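Local coordinates for protein SusD homolog (Bacteroides thetaiotaomicron VPI-5482, PDB 3FDH) that probably binds sugars at the outer membrane as a SusD/RagB-family protein, as its starch-binding relatives do, at residues Y199-M207 / D219-S230. Sequence-based numbering, arbitrary orientation. Where two conformers were deposited one is given.
Sequences YGLKARYTM and DYEKVLDYVSKS
Tyr199 turns one ring face to Lys229, whose CB lies 3.9 Å from the ring centroid, while its edge meets Tyr226, CD1 to CD1 at 3.7 Å, the two side chains crossing at about a right angle. At Gly200 the backbone runs close against Ser230, Gly200 CA lying 3.3 Å from Ser230 OG, a hydroxyl hydrogen-bonded to Lys196 O. Lys202 lays CB over one face of the Tyr226 ring and, bent at chi3 (77°), brings CE alongside the phenol OH before NZ pairs with Asp166. Ala203 and Val223 bring their CA atoms within 4.6 Å, and the Ala203 methyl packs against Val223 CG1 and Tyr226 CB. Thr206 swings OG1 back to Lys202 O (2.6 Å), leaving its oxygen at the edge of the Tyr226 ring and CG2 3.8 Å from CG2 of Val223. Without the ring, an alanine at Tyr226 is likely to leave a gap among Tyr199, Lys202, Ala203 and Thr206. One water donates to both Thr206 O and Asp219 OD2, the latter also hydrogen-bonded to Ser213. Met207, present as selenomethionine, sets SE at the Tyr220 ring edge, 4.1 Å from CE1, a Met-aromatic contact. With Thr206 and Tyr226 as knobs in holes and axes at 160°, this is an antiparallel helical hairpin, consistent with the TPR-like scaffold of SusD proteins.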
loop_
_atom_site.group_PDB
_atom_site.type_symbol
_atom_site.label_atom_id
_atom_site.label_comp_id
_atom_site.label_asym_id
_atom_site.label_seq_id
_atom_site.Cartn_x
_atom_site.Cartn_y
_atom_site.Cartn_z
ATOM N N TYR A 199 10.672 13.066 -0.323
ATOM C CA TYR A 199 11.940 12.311 -0.223
ATOM C C TYR A 199 11.689 10.870 0.104
ATOM O O TYR A 199 12.424 9.987 -0.312
ATOM C CB TYR A 199 12.911 12.908 0.811
ATOM C CG TYR A 199 13.709 14.031 0.221
ATOM C CD1 TYR A 199 14.677 13.786 -0.755
ATOM C CD2 TYR A 199 13.491 15.337 0.612
ATOM C CE1 TYR A 199 15.389 14.803 -1.322
ATOM C CE2 TYR A 199 14.228 16.381 0.059
ATOM C CZ TYR A 199 15.163 16.104 -0.904
ATOM O OH TYR A 199 15.878 17.145 -1.446
ATOM N N GLY A 200 10.630 10.641 0.860
ATOM C CA GLY A 200 10.256 9.279 1.258
ATOM C C GLY A 200 9.862 8.548 0.035
ATOM O O GLY A 200 10.252 7.365 -0.165
ATOM N N LEU A 201 9.166 9.271 -0.859
ATOM C CA LEU A 201 8.695 8.637 -2.125
ATOM C C LEU A 201 9.877 8.380 -3.074
ATOM O O LEU A 201 9.940 7.373 -3.788
ATOM C CB LEU A 201 7.593 9.467 -2.795
ATOM C CG LEU A 201 6.226 9.506 -2.105
ATOM C CD1 LEU A 201 5.301 10.490 -2.837
ATOM C CD2 LEU A 201 5.613 8.118 -2.036
ATOM N N LYS A 202 10.842 9.292 -3.059
ATOM C CA LYS A 202 12.048 9.078 -3.831
ATOM C C LYS A 202 12.752 7.817 -3.360
ATOM O O LYS A 202 13.325 7.082 -4.139
ATOM C CB LYS A 202 13.008 10.284 -3.798
ATOM C CG LYS A 202 12.499 11.434 -4.703
ATOM C CD LYS A 202 13.503 12.531 -4.991
ATOM C CE LYS A 202 14.486 12.092 -6.020
ATOM N NZ LYS A 202 15.345 13.193 -6.484
ATOM N N ALA A 203 12.690 7.541 -2.083
ATOM C CA ALA A 203 13.318 6.326 -1.563
ATOM C C ALA A 203 12.532 5.125 -2.062
ATOM O O ALA A 203 13.090 4.160 -2.602
ATOM C CB ALA A 203 13.386 6.349 -0.057
ATOM N N ARG A 204 11.211 5.182 -1.897
ATOM C CA ARG A 204 10.353 4.055 -2.307
ATOM C C ARG A 204 10.566 3.716 -3.759
ATOM O O ARG A 204 10.700 2.553 -4.157
ATOM C CB ARG A 204 8.867 4.396 -2.095
ATOM C CG ARG A 204 7.892 3.409 -2.749
ATOM C CD ARG A 204 6.428 3.890 -2.623
ATOM N NE ARG A 204 5.807 3.662 -1.303
ATOM C CZ ARG A 204 4.522 3.906 -1.063
ATOM N NH1 ARG A 204 3.748 4.409 -2.016
ATOM N NH2 ARG A 204 3.994 3.621 0.098
ATOM N N TYR A 205 10.630 4.752 -4.567
ATOM C CA TYR A 205 10.675 4.579 -6.038
ATOM C C TYR A 205 12.065 4.233 -6.552
ATOM O O TYR A 205 12.208 3.574 -7.571
ATOM C CB TYR A 205 10.117 5.790 -6.785
ATOM C CG TYR A 205 8.683 6.140 -6.408
ATOM C CD1 TYR A 205 7.713 5.155 -6.222
ATOM C CD2 TYR A 205 8.287 7.464 -6.303
ATOM C CE1 TYR A 205 6.408 5.501 -5.883
ATOM C CE2 TYR A 205 6.980 7.822 -5.990
ATOM C CZ TYR A 205 6.052 6.852 -5.763
ATOM O OH TYR A 205 4.773 7.250 -5.432
ATOM N N THR A 206 13.083 4.669 -5.813
ATOM C CA THR A 206 14.453 4.305 -6.151
ATOM C C THR A 206 14.629 2.800 -5.936
ATOM O O THR A 206 15.150 2.066 -6.804
ATOM C CB THR A 206 15.490 5.134 -5.367
ATOM O OG1 THR A 206 15.327 6.523 -5.721
ATOM C CG2 THR A 206 16.934 4.664 -5.692
HETATM N N MSE A 207 14.169 2.330 -4.789
HETATM C CA MSE A 207 14.286 0.896 -4.496
HETATM C C MSE A 207 13.411 0.107 -5.460
HETATM O O MSE A 207 13.747 -1.007 -5.877
HETATM C CB MSE A 207 13.915 0.590 -3.047
HETATM C CG MSE A 207 14.185 -0.861 -2.701
HETATM SE SE MSE A 207 16.035 -1.255 -2.581
HETATM C CE MSE A 207 16.086 -0.449 -0.891
ATOM N N ASP A 219 22.497 3.499 -5.914
ATOM C CA ASP A 219 21.045 3.563 -5.659
ATOM C C ASP A 219 20.727 3.316 -4.188
ATOM O O ASP A 219 19.872 3.986 -3.602
ATOM C CB ASP A 219 20.238 2.652 -6.580
ATOM C CG ASP A 219 20.082 3.247 -7.953
ATOM O OD1 ASP A 219 20.471 4.448 -8.108
ATOM O OD2 ASP A 219 19.597 2.526 -8.863
ATOM N N TYR A 220 21.408 2.349 -3.593
ATOM C CA TYR A 220 21.167 2.080 -2.155
ATOM C C TYR A 220 21.563 3.297 -1.324
ATOM O O TYR A 220 20.910 3.644 -0.303
ATOM C CB TYR A 220 21.907 0.840 -1.616
ATOM C CG TYR A 220 21.594 -0.434 -2.360
ATOM C CD1 TYR A 220 20.286 -0.772 -2.680
ATOM C CD2 TYR A 220 22.603 -1.317 -2.721
ATOM C CE1 TYR A 220 19.994 -1.950 -3.382
ATOM C CE2 TYR A 220 22.319 -2.499 -3.400
ATOM C CZ TYR A 220 21.012 -2.814 -3.735
ATOM O OH TYR A 220 20.728 -3.990 -4.415
ATOM N N GLU A 221 22.639 3.961 -1.752
ATOM C CA GLU A 221 23.124 5.132 -1.004
ATOM C C GLU A 221 22.145 6.294 -1.178
ATOM O O GLU A 221 21.933 7.093 -0.269
ATOM C CB GLU A 221 24.590 5.425 -1.355
ATOM C CG GLU A 221 25.490 4.277 -0.807
ATOM C CD GLU A 221 26.917 4.264 -1.327
ATOM O OE1 GLU A 221 27.263 5.093 -2.185
ATOM O OE2 GLU A 221 27.697 3.390 -0.884
ATOM N N LYS A 222 21.520 6.347 -2.334
ATOM C CA LYS A 222 20.509 7.373 -2.568
ATOM C C LYS A 222 19.333 7.145 -1.636
ATOM O O LYS A 222 18.798 8.074 -1.039
ATOM C CB LYS A 222 20.049 7.376 -4.021
ATOM C CG LYS A 222 21.039 8.085 -4.928
ATOM C CD LYS A 222 20.830 7.798 -6.374
ATOM C CE LYS A 222 19.439 8.133 -6.828
ATOM N NZ LYS A 222 19.143 7.430 -8.122
ATOM N N VAL A 223 18.931 5.895 -1.513
ATOM C CA VAL A 223 17.790 5.550 -0.669
ATOM C C VAL A 223 18.108 6.032 0.739
ATOM O O VAL A 223 17.332 6.743 1.353
ATOM C CB VAL A 223 17.463 4.020 -0.662
ATOM C CG1 VAL A 223 16.488 3.679 0.478
ATOM C CG2 VAL A 223 16.917 3.563 -2.038
ATOM N N LEU A 224 19.310 5.733 1.206
ATOM C CA LEU A 224 19.706 6.170 2.577
ATOM C C LEU A 224 19.698 7.686 2.755
ATOM O O LEU A 224 19.332 8.229 3.825
ATOM C CB LEU A 224 21.092 5.644 2.958
ATOM C CG LEU A 224 21.183 4.145 3.118
ATOM C CD1 LEU A 224 22.634 3.793 3.483
ATOM C CD2 LEU A 224 20.172 3.681 4.179
ATOM N N ASP A 225 20.121 8.376 1.709
ATOM C CA ASP A 225 20.138 9.839 1.734
ATOM C C ASP A 225 18.708 10.389 1.781
ATOM O O ASP A 225 18.393 11.264 2.581
ATOM C CB ASP A 225 20.874 10.372 0.501
ATOM C CG ASP A 225 20.925 11.884 0.441
ATOM O OD1 ASP A 225 21.238 12.545 1.447
ATOM O OD2 ASP A 225 20.698 12.408 -0.659
ATOM N N TYR A 226 17.866 9.849 0.919
ATOM C CA TYR A 226 16.463 10.278 0.834
ATOM C C TYR A 226 15.763 10.000 2.164
ATOM O O TYR A 226 14.989 10.808 2.642
ATOM C CB TYR A 226 15.708 9.567 -0.287
ATOM C CG TYR A 226 16.268 9.838 -1.664
ATOM C CD1 TYR A 226 16.885 11.044 -1.963
ATOM C CD2 TYR A 226 16.140 8.906 -2.678
ATOM C CE1 TYR A 226 17.406 11.282 -3.222
ATOM C CE2 TYR A 226 16.650 9.162 -3.950
ATOM C CZ TYR A 226 17.267 10.334 -4.208
ATOM O OH TYR A 226 17.756 10.548 -5.481
ATOM N N VAL A 227 16.042 8.844 2.745
ATOM C CA VAL A 227 15.472 8.513 4.056
ATOM C C VAL A 227 15.875 9.547 5.081
ATOM O O VAL A 227 15.089 9.930 5.954
ATOM C CB VAL A 227 15.919 7.114 4.565
ATOM C CG1 VAL A 227 15.623 6.946 6.032
ATOM C CG2 VAL A 227 15.259 5.996 3.756
ATOM N N SER A 228 17.124 9.983 4.998
ATOM C CA SER A 228 17.638 10.921 5.992
ATOM C C SER A 228 16.917 12.258 5.898
ATOM O O SER A 228 16.879 13.031 6.829
ATOM C CB SER A 228 19.156 11.145 5.851
ATOM O OG SER A 228 19.495 11.920 4.686
ATOM N N LYS A 229 16.331 12.500 4.753
ATOM C CA LYS A 229 15.637 13.758 4.516
ATOM C C LYS A 229 14.122 13.586 4.579
ATOM O O LYS A 229 13.355 14.484 4.205
ATOM C CB LYS A 229 16.068 14.336 3.169
ATOM C CG LYS A 229 17.528 14.811 3.165
ATOM C CD LYS A 229 17.964 15.367 1.808
ATOM C CE LYS A 229 19.407 15.901 1.841
ATOM N NZ LYS A 229 20.448 14.870 2.157
ATOM N N SER A 230 13.709 12.427 5.080
ATOM C CA SER A 230 12.304 12.107 5.190
ATOM C C SER A 230 11.815 12.029 6.627
ATOM O O SER A 230 12.349 12.684 7.510
ATOM C CB SER A 230 12.036 10.833 4.430
ATOM O OG SER A 230 10.650 10.579 4.307
HETATM O O HOH W 1 16.862 2.226 -8.941
#